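Side-chain contacts in ribonuclease VapC5 (Mycobacterium tuberculosis, PDB 3DBO), which is the probable toxin of a type II toxin-antitoxin system, a PIN-family ribonuclease whose limited RNase activity is seen in complex with its antitoxin VapB5: residues Leu39-Ala42 with Leu43-Asp46; Arg99-Ile102 with His103-Ser107. All coordinates share one frame; numbering follows the deposited sequence. Where two conformers were deposited one is given.

Contact 1 (Leu39-Ala42 with Leu43-Asp46); sequences LDEA and LIPD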
loop_
_atom_site.group_PDB
_atom_site.type_symbol
_atom_site.label_atom_id
_atom_site.label_comp_id
_atom_site.label_asym_id
_atom_site.label_seq_id
_atom_site.Cartn_x
_atom_site.Cartn_y
_atom_site.Cartn_z
ATOM N N LEU B 39 -0.550 -14.546 2.207
ATOM C CA LEU B 39 -0.144 -13.539 3.185
ATOM C C LEU B 39 -0.105 -14.121 4.587
ATOM O O LEU B 39 -0.769 -15.124 4.874
ATOM C CB LEU B 39 -1.086 -12.325 3.165
ATOM C CG LEU B 39 -1.317 -11.654 1.811
ATOM C CD1 LEU B 39 -2.400 -10.604 1.932
ATOM C CD2 LEU B 39 -0.025 -11.050 1.267
ATOM N N ASP B 40 0.681 -13.487 5.452
ATOM C CA ASP B 40 0.724 -13.854 6.860
ATOM C C ASP B 40 -0.458 -13.220 7.581
ATOM O O ASP B 40 -0.333 -12.143 8.174
ATOM C CB ASP B 40 2.051 -13.409 7.469
ATOM C CG ASP B 40 2.256 -13.908 8.889
ATOM O OD1 ASP B 40 1.280 -14.332 9.556
ATOM O OD2 ASP B 40 3.421 -13.857 9.339
ATOM N N GLU B 41 -1.600 -13.910 7.546
ATOM C CA GLU B 41 -2.877 -13.361 8.019
ATOM C C GLU B 41 -2.874 -12.990 9.491
ATOM O O GLU B 41 -3.510 -12.006 9.878
ATOM C CB GLU B 41 -4.045 -14.331 7.748
ATOM C CG GLU B 41 -3.907 -15.202 6.491
ATOM C CD GLU B 41 -4.401 -14.537 5.224
ATOM O OE1 GLU B 41 -3.748 -13.585 4.754
ATOM O OE2 GLU B 41 -5.434 -14.989 4.685
ATOM N N ALA B 42 -2.166 -13.775 10.306
ATOM C CA ALA B 42 -2.053 -13.530 11.748
ATOM C C ALA B 42 -1.605 -12.111 12.105
ATOM O O ALA B 42 -1.990 -11.583 13.152
ATOM C CB ALA B 42 -1.109 -14.556 12.389
ATOM N N LEU B 43 -0.798 -11.506 11.233
ATOM C CA LEU B 43 -0.218 -10.172 11.482
ATOM C C LEU B 43 -1.048 -9.001 10.952
ATOM O O LEU B 43 -0.751 -7.845 11.266
ATOM C CB LEU B 43 1.190 -10.099 10.902
ATOM C CG LEU B 43 2.385 -10.382 11.813
ATOM C CD1 LEU B 43 2.195 -11.577 12.727
ATOM C CD2 LEU B 43 3.586 -10.574 10.931
ATOM N N ILE B 44 -2.081 -9.298 10.167
ATOM C CA ILE B 44 -2.979 -8.250 9.661
ATOM C C ILE B 44 -3.818 -7.742 10.828
ATOM O O ILE B 44 -4.398 -8.544 11.571
ATOM C CB ILE B 44 -3.862 -8.753 8.497
ATOM C CG1 ILE B 44 -2.985 -9.239 7.342
ATOM C CG2 ILE B 44 -4.847 -7.656 8.021
ATOM C CD1 ILE B 44 -3.753 -9.841 6.164
ATOM N N PRO B 45 -3.856 -6.414 11.035
ATOM C CA PRO B 45 -4.691 -5.861 12.095
ATOM C C PRO B 45 -6.156 -6.188 11.874
ATOM O O PRO B 45 -6.559 -6.599 10.772
ATOM C CB PRO B 45 -4.447 -4.350 11.989
ATOM C CG PRO B 45 -3.111 -4.235 11.373
ATOM C CD PRO B 45 -3.006 -5.382 10.417
ATOM N N ASP B 46 -6.936 -6.008 12.931
ATOM C CA ASP B 46 -8.360 -6.324 12.940
ATOM C C ASP B 46 -9.169 -5.505 11.944
ATOM O O ASP B 46 -10.099 -6.027 11.334
ATOM C CB ASP B 46 -8.928 -6.120 14.349
ATOM C CG ASP B 46 -8.378 -7.121 15.353
ATOM O OD1 ASP B 46 -8.140 -8.300 14.969
ATOM O OD2 ASP B 46 -8.193 -6.714 16.527
#

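Contact 2 (Arg99-Ile102 with His103-Ser107); sequences RLRI and HLAES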
loop_
_atom_site.group_PDB
_atom_site.type_symbol
_atom_site.label_atom_id
_atom_site.label_comp_id
_atom_site.label_asym_id
_atom_site.label_seq_id
_atom_site.Cartn_x
_atom_site.Cartn_y
_atom_site.Cartn_z
ATOM N N ARG B 99 9.186 15.297 6.711
ATOM C CA ARG B 99 10.022 14.798 7.812
ATOM C C ARG B 99 10.696 13.479 7.418
ATOM O O ARG B 99 11.913 13.325 7.572
ATOM C CB ARG B 99 9.181 14.586 9.087
ATOM C CG ARG B 99 10.009 14.179 10.307
ATOM C CD ARG B 99 9.245 14.300 11.636
ATOM N NE ARG B 99 10.178 14.121 12.753
ATOM C CZ ARG B 99 10.016 14.608 13.984
ATOM N NH1 ARG B 99 8.947 15.334 14.290
ATOM N NH2 ARG B 99 10.949 14.378 14.913
ATOM N N LEU B 100 9.896 12.546 6.913
ATOM C CA LEU B 100 10.425 11.229 6.507
ATOM C C LEU B 100 11.411 11.345 5.344
ATOM O O LEU B 100 12.452 10.677 5.326
ATOM C CB LEU B 100 9.283 10.243 6.199
ATOM C CG LEU B 100 8.304 9.943 7.344
ATOM C CD1 LEU B 100 7.193 9.011 6.861
ATOM C CD2 LEU B 100 9.027 9.371 8.574
ATOM N N ARG B 101 11.102 12.211 4.381
ATOM C CA ARG B 101 11.993 12.462 3.252
ATOM C C ARG B 101 13.363 13.002 3.672
ATOM O O ARG B 101 14.394 12.556 3.150
ATOM C CB ARG B 101 11.347 13.411 2.215
ATOM C CG ARG B 101 12.168 13.600 0.935
ATOM C CD ARG B 101 12.301 12.308 0.164
ATOM N NE ARG B 101 13.394 12.319 -0.816
ATOM C CZ ARG B 101 14.647 11.929 -0.564
ATOM N NH1 ARG B 101 15.002 11.528 0.636
ATOM N NH2 ARG B 101 15.553 11.939 -1.540
ATOM N N ILE B 102 13.386 13.949 4.599
ATOM C CA ILE B 102 14.693 14.472 5.043
ATOM C C ILE B 102 15.457 13.405 5.868
ATOM O O ILE B 102 16.667 13.243 5.694
ATOM C CB ILE B 102 14.534 15.801 5.840
ATOM C CG1 ILE B 102 14.351 16.948 4.867
ATOM C CG2 ILE B 102 15.814 16.175 6.603
ATOM C CD1 ILE B 102 15.630 17.319 4.191
ATOM N N HIS B 103 14.731 12.652 6.691
ATOM C CA HIS B 103 15.310 11.524 7.426
ATOM C C HIS B 103 16.083 10.606 6.461
ATOM O O HIS B 103 17.271 10.312 6.684
ATOM C CB HIS B 103 14.208 10.773 8.184
ATOM C CG HIS B 103 14.709 9.634 9.019
ATOM N ND1 HIS B 103 15.444 9.824 10.170
ATOM C CD2 HIS B 103 14.570 8.294 8.875
ATOM C CE1 HIS B 103 15.739 8.647 10.697
ATOM N NE2 HIS B 103 15.230 7.702 9.926
ATOM N N LEU B 104 15.436 10.206 5.366
ATOM C CA LEU B 104 16.087 9.383 4.334
ATOM C C LEU B 104 17.280 10.068 3.648
ATOM O O LEU B 104 18.314 9.424 3.423
ATOM C CB LEU B 104 15.072 8.920 3.289
ATOM C CG LEU B 104 14.024 7.919 3.781
ATOM C CD1 LEU B 104 12.814 7.914 2.796
ATOM C CD2 LEU B 104 14.638 6.520 3.944
ATOM N N ALA B 105 17.156 11.364 3.341
ATOM C CA ALA B 105 18.222 12.087 2.617
ATOM C C ALA B 105 19.492 12.115 3.453
ATOM O O ALA B 105 20.602 11.897 2.940
ATOM C CB ALA B 105 17.788 13.487 2.291
ATOM N N GLU B 106 19.311 12.344 4.750
ATOM C CA GLU B 106 20.422 12.431 5.693
ATOM C C GLU B 106 21.146 11.103 5.843
ATOM O O GLU B 106 22.372 11.082 5.912
ATOM C CB GLU B 106 19.943 12.915 7.062
ATOM C CG GLU B 106 19.468 14.344 7.075
ATOM C CD GLU B 106 19.922 15.073 8.317
ATOM O OE1 GLU B 106 19.916 14.471 9.420
ATOM O OE2 GLU B 106 20.302 16.252 8.184
ATOM N N SER B 107 20.382 10.007 5.871
ATOM C CA SER B 107 20.921 8.658 6.069
ATOM C C SER B 107 21.465 8.087 4.767
ATOM O O SER B 107 22.193 7.086 4.762
ATOM C CB SER B 107 19.824 7.737 6.598
ATOM O OG SER B 107 18.799 7.575 5.633
#

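Contact 1 (Leu39-Ala42 with Leu43-Asp46)
D40 and L43, and then E41 and I44, are joined by successive i to i+3 backbone hydrogen bonds that wind the chain into a short 3-10 turn. The amide N of L43 donates to O of D40 at 3.2 Å. The amide N of I44 donates to O of E41 at 3.1 Å. D40 is itself the centre of an inverse gamma turn, just ahead of the 3-10 residues.

The side chains pair with the same spacing. The D40 and L43 side chains pass each other at a slant. OD2 of D40 lies 3.7 Å from CD2 of L43, a van der Waals touch between a carboxylate oxygen and a methyl group, not a polar bond. CG of D40 is anti to the backbone N (chi1 -173°), which carries the carboxylate to the L43 side of the turn. The E41 and I44 side chains extend alongside each other in the same direction. OE1 of E41 reaches CD1 of I44 at 4.0 Å, a loose contact made by a chain that bends at chi2. CB of I44 also rests 3.6 Å from O of E41, the atom its own amide binds.

The turn lies at the surface, in the link from strand 22-25 to strand 47-51. A backbone hydrogen bond joins D40 to V150 just past strand 147-149, and L43 also touches V150. L39, E41 and I44 pack on apolar side chains of another protein chain. P45 touches P20, and strand 47-51 follows directly after D46.

Contact 2 (Arg99-Ile102 with His103-Ser107)
R101 crosses L104 at about a right angle, with its guanidinium beside the next turn of the helix. NH1 of R101 comes 3.7 Å from CB of L104, obliquely to the flat group. The amide N of A105 lies at the guanidinium edge, near its plane, but both are donors and no bond forms. The bend at chi2 (64°) turns the R101 chain along the helix toward A105. NH2 of R101 makes a weak hydrogen bond to the backbone of another protein chain.

In one of two conformers, I102 slants past E106, its CG2 4.1 Å from CG of E106. CG of E106 sits 3.3 Å from O of I102. L104 leans back over the preceding turn, its CG 3.5 Å from O of L100. H103 sets CB against that same oxygen at 3.4 Å.

Four i to i+4 bonds run under these side chains, from H103 N to R99 O through E106 N to I102 O. In one conformer of S107, OG donates to O of L104 at 2.9 Å. L100, R101 and L104 touch L116 of helix 113-124. The arrangement is the regular alpha-helical end of helix 91-107, part of the alpha/beta PIN domain.

How the contacts relate
Contact 1 comes first along the chain, in the loop between strands 22-25 and 47-51. Contact 2 follows at the end of helix 91-107, after strand 86-87. Their centres are about 29 Å apart and their nearest atoms about 17 Å apart, so they do not touch. Both belong to one PIN domain built on a parallel sheet ordered 86-87, 47-51, 22-25, 129-131, 147-149. Neither contact touches the predicted magnesium ligands: the I44 side chain is about 10 Å from that of D26, and the L104 side chain about 9 Å from that of D115. Each contact also meets another protein chain, contact 1 more broadly than contact 2.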